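Local atomic coordinates of putative endonuclease/exonuclease/phosphatase family protein (Bacteroides vulgatus ATCC 8482, PDB entry 3G6S), a protein that may act as a nuclease or phosphatase, a role inferred from its DNase I-like family and not established for this protein. Residues T137-V142 with L152-K157. Residues are numbered along the deposited sequence; the frame is centred on the assembly and turned at random.
Sequences THFDHV and LLIIRK
T137, at the end of strand 131-138, lies opposite I154 of helix 144-161, with 9.1 Å between the CA of T137 and the CA of I154, the nearest backbone approach of the two segments. Residues 137-138 close the strand and the chain from F139 to V142 continues as loop, whereas 152-157 is helical throughout, its R156 N bonded to L152 O at 3.1 Å. No hydrogen bond spans the segments, and they bury just 87 Å² together, so the join rests on apolar side chains.

One methyl group makes the whole connection: I154 CD1 lies 3.8 Å from T137 CG2 and 3.8 Å from F139 CE1. T137 and I154 meet tip to tip, methyl against methyl. Toward the phenyl group the same CD1 comes in at the edge, near the ring plane, rather than over a face, and its 4.0 Å distance to F139 CZ places it along the CE1-CZ side. The extended end of I154 (chi2 170°) carries CD1 out from the helix to both partners. At T137 the hydroxyl is anti to the backbone N (chi1 -178°), which separates the roles of its branches: CG2 meets the isoleucine, while OG1 is hydrogen-bonded to the carbonyl of I117 on the adjacent strand.

Beyond F139 the loop turns away in an Asx turn, V142 N donating to D140 OD2 at 3.1 Å from above the carboxylate plane. The F139 ring also touches R147 and S150 of helix 144-161 and meets F173 with planes at about 60°. All three touching residues are buried, where this helix packs on its sheet in the beta-alpha-beta unit that runs from strand 131-138 through helix 144-161 to the parallel neighbouring strand 167-172.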
ATOM      1  N   THR A 137      -0.732  -1.603   4.274  1.00 24.14           N
ATOM      2  CA  THR A 137      -0.068  -1.376   5.543  1.00 27.07           C
ATOM      3  C   THR A 137       1.256  -0.611   5.425  1.00 22.81           C
ATOM      4  O   THR A 137       1.713  -0.333   4.321  1.00 26.26           O
ATOM      5  CB  THR A 137       0.153  -2.741   6.235  1.00 23.81           C
ATOM      6  OG1 THR A 137       0.769  -2.546   7.512  1.00 31.87           O
ATOM      7  CG2 THR A 137       1.024  -3.631   5.374  1.00 17.50           C
ATOM      8  N   HIS A 138       1.847  -0.265   6.571  1.00 25.87           N
ATOM      9  CA  HIS A 138       3.136   0.448   6.648  1.00 29.26           C
ATOM     10  C   HIS A 138       3.925  -0.137   7.822  1.00 29.88           C
ATOM     11  O   HIS A 138       3.565   0.080   8.973  1.00 30.85           O
ATOM     12  CB  HIS A 138       2.927   1.946   6.898  1.00 23.66           C
ATOM     13  CG  HIS A 138       4.151   2.773   6.656  1.00 28.64           C
ATOM     14  ND1 HIS A 138       5.385   2.213   6.405  1.00 40.69           N
ATOM     15  CD2 HIS A 138       4.323   4.114   6.584  1.00 33.88           C
ATOM     16  CE1 HIS A 138       6.266   3.177   6.182  1.00 26.37           C
ATOM     17  NE2 HIS A 138       5.648   4.337   6.284  1.00 26.37           N
ATOM     18  N   PHE A 139       4.994  -0.877   7.526  1.00 38.00           N
ATOM     19  CA  PHE A 139       5.826  -1.521   8.553  1.00 34.73           C
ATOM     20  C   PHE A 139       6.846  -0.612   9.248  1.00 38.71           C
ATOM     21  O   PHE A 139       7.153   0.482   8.770  1.00 36.19           O
ATOM     22  CB  PHE A 139       6.566  -2.712   7.934  1.00 31.42           C
ATOM     23  CG  PHE A 139       5.755  -3.979   7.881  1.00 32.23           C
ATOM     24  CD1 PHE A 139       4.373  -3.942   7.742  1.00 37.31           C
ATOM     25  CD2 PHE A 139       6.381  -5.218   7.938  1.00 40.58           C
ATOM     26  CE1 PHE A 139       3.634  -5.122   7.664  1.00 36.42           C
ATOM     27  CE2 PHE A 139       5.644  -6.398   7.860  1.00 31.80           C
ATOM     28  CZ  PHE A 139       4.273  -6.348   7.722  1.00 37.90           C
ATOM     29  N   ASP A 140       7.361  -1.083  10.386  1.00 37.03           N
ATOM     30  CA  ASP A 140       8.364  -0.360  11.168  1.00 39.49           C
ATOM     31  C   ASP A 140       9.748  -0.582  10.546  1.00 40.91           C
ATOM     32  O   ASP A 140      10.092  -1.702  10.172  1.00 40.41           O
ATOM     33  CB  ASP A 140       8.377  -0.868  12.614  1.00 45.15           C
ATOM     34  CG  ASP A 140       9.360  -0.105  13.502  1.00 55.82           C
ATOM     35  OD1 ASP A 140       9.616  -0.557  14.634  1.00 62.51           O
ATOM     36  OD2 ASP A 140       9.874   0.953  13.078  1.00 60.74           O
ATOM     37  N   HIS A 141      10.539   0.482  10.442  1.00 35.66           N
ATOM     38  CA  HIS A 141      11.872   0.380   9.859  1.00 44.44           C
ATOM     39  C   HIS A 141      12.914  -0.124  10.856  1.00 39.48           C
ATOM     40  O   HIS A 141      13.930  -0.710  10.464  1.00 33.56           O
ATOM     41  CB  HIS A 141      12.309   1.731   9.309  1.00 35.32           C
ATOM     42  CG  HIS A 141      12.228   2.832  10.310  1.00 35.97           C
ATOM     43  ND1 HIS A 141      13.335   3.546  10.723  1.00 36.44           N
ATOM     44  CD2 HIS A 141      11.178   3.337  10.995  1.00 35.38           C
ATOM     45  CE1 HIS A 141      12.965   4.441  11.620  1.00 40.00           C
ATOM     46  NE2 HIS A 141      11.660   4.336  11.804  1.00 36.23           N
ATOM     47  N   VAL A 142      12.661   0.091  12.142  1.00 32.01           N
ATOM     48  CA  VAL A 142      13.595  -0.354  13.175  1.00 37.29           C
ATOM     49  C   VAL A 142      13.245  -1.709  13.808  1.00 35.88           C
ATOM     50  O   VAL A 142      14.116  -2.563  13.974  1.00 29.11           O
ATOM     51  CB  VAL A 142      13.714   0.698  14.300  1.00 30.87           C
ATOM     52  CG1 VAL A 142      14.646   0.185  15.384  1.00 25.97           C
ATOM     53  CG2 VAL A 142      14.242   2.012  13.732  1.00 32.78           C
ATOM     54  N   LEU A 152       2.824 -12.067  10.021  1.00 29.06           N
ATOM     55  CA  LEU A 152       2.014 -13.201  10.445  1.00 30.13           C
ATOM     56  C   LEU A 152       0.612 -12.726  10.825  1.00 30.29           C
ATOM     57  O   LEU A 152      -0.375 -13.405  10.553  1.00 38.04           O
ATOM     58  CB  LEU A 152       2.673 -13.903  11.636  1.00 24.13           C
ATOM     59  CG  LEU A 152       3.986 -14.614  11.289  1.00 31.39           C
ATOM     60  CD1 LEU A 152       4.908 -14.693  12.500  1.00 23.56           C
ATOM     61  CD2 LEU A 152       3.670 -15.980  10.746  1.00 23.23           C
ATOM     62  N   LEU A 153       0.529 -11.552  11.438  1.00 28.81           N
ATOM     63  CA  LEU A 153      -0.749 -11.002  11.850  1.00 22.36           C
ATOM     64  C   LEU A 153      -1.641 -10.744  10.640  1.00 28.55           C
ATOM     65  O   LEU A 153      -2.829 -11.065  10.651  1.00 28.77           O
ATOM     66  CB  LEU A 153      -0.521  -9.708  12.632  1.00 28.65           C
ATOM     67  CG  LEU A 153      -1.730  -8.820  12.944  1.00 31.24           C
ATOM     68  CD1 LEU A 153      -2.751  -9.581  13.770  1.00 32.87           C
ATOM     69  CD2 LEU A 153      -1.251  -7.584  13.682  1.00 36.01           C
ATOM     70  N   ILE A 154      -1.064 -10.172   9.590  1.00 30.91           N
ATOM     71  CA  ILE A 154      -1.819  -9.887   8.379  1.00 31.00           C
ATOM     72  C   ILE A 154      -2.350 -11.177   7.765  1.00 27.93           C
ATOM     73  O   ILE A 154      -3.519 -11.252   7.385  1.00 25.86           O
ATOM     74  CB  ILE A 154      -0.940  -9.124   7.360  1.00 35.75           C
ATOM     75  CG1 ILE A 154      -0.671  -7.714   7.888  1.00 31.91           C
ATOM     76  CG2 ILE A 154      -1.624  -9.066   5.985  1.00 34.63           C
ATOM     77  CD1 ILE A 154       0.375  -6.944   7.107  1.00 35.13           C
ATOM     78  N   ILE A 155      -1.500 -12.195   7.682  1.00 24.09           N
ATOM     79  CA  ILE A 155      -1.935 -13.469   7.128  1.00 26.14           C
ATOM     80  C   ILE A 155      -3.139 -14.003   7.893  1.00 26.37           C
ATOM     81  O   ILE A 155      -4.128 -14.415   7.287  1.00 38.32           O
ATOM     82  CB  ILE A 155      -0.806 -14.530   7.149  1.00 21.04           C
ATOM     83  CG1 ILE A 155       0.313 -14.121   6.186  1.00 18.00           C
ATOM     84  CG2 ILE A 155      -1.359 -15.891   6.754  1.00 24.43           C
ATOM     85  CD1 ILE A 155       1.392 -15.171   5.995  1.00  8.35           C
ATOM     86  N   ARG A 156      -3.075 -13.978   9.221  1.00 29.25           N
ATOM     87  CA  ARG A 156      -4.194 -14.462  10.034  1.00 36.16           C
ATOM     88  C   ARG A 156      -5.486 -13.670   9.825  1.00 34.98           C
ATOM     89  O   ARG A 156      -6.578 -14.211   9.987  1.00 37.93           O
ATOM     90  CB  ARG A 156      -3.829 -14.438  11.521  1.00 40.32           C
ATOM     91  CG  ARG A 156      -2.668 -15.339  11.892  1.00 44.51           C
ATOM     92  CD  ARG A 156      -2.728 -15.677  13.368  1.00 50.49           C
ATOM     93  NE  ARG A 156      -2.668 -14.489  14.215  1.00 59.90           N
ATOM     94  CZ  ARG A 156      -1.546 -13.832  14.506  1.00 60.64           C
ATOM     95  NH1 ARG A 156      -0.384 -14.253  14.017  1.00 48.90           N
ATOM     96  NH2 ARG A 156      -1.587 -12.760  15.288  1.00 57.25           N
ATOM     97  N   LYS A 157      -5.357 -12.392   9.472  1.00 34.89           N
ATOM     98  CA  LYS A 157      -6.522 -11.543   9.246  1.00 36.92           C
ATOM     99  C   LYS A 157      -7.112 -11.790   7.862  1.00 37.30           C
ATOM    100  O   LYS A 157      -8.317 -11.648   7.662  1.00 32.01           O
ATOM    101  CB  LYS A 157      -6.139 -10.072   9.385  1.00 40.11           C
ATOM    102  CG  LYS A 157      -5.481  -9.736  10.722  1.00 57.92           C
ATOM    103  CD  LYS A 157      -6.447  -9.836  11.904  1.00 59.76           C
ATOM    104  CE  LYS A 157      -7.489  -8.724  11.861  1.00 65.94           C
ATOM    105  NZ  LYS A 157      -8.322  -8.674  13.091  1.00 60.89           N
TER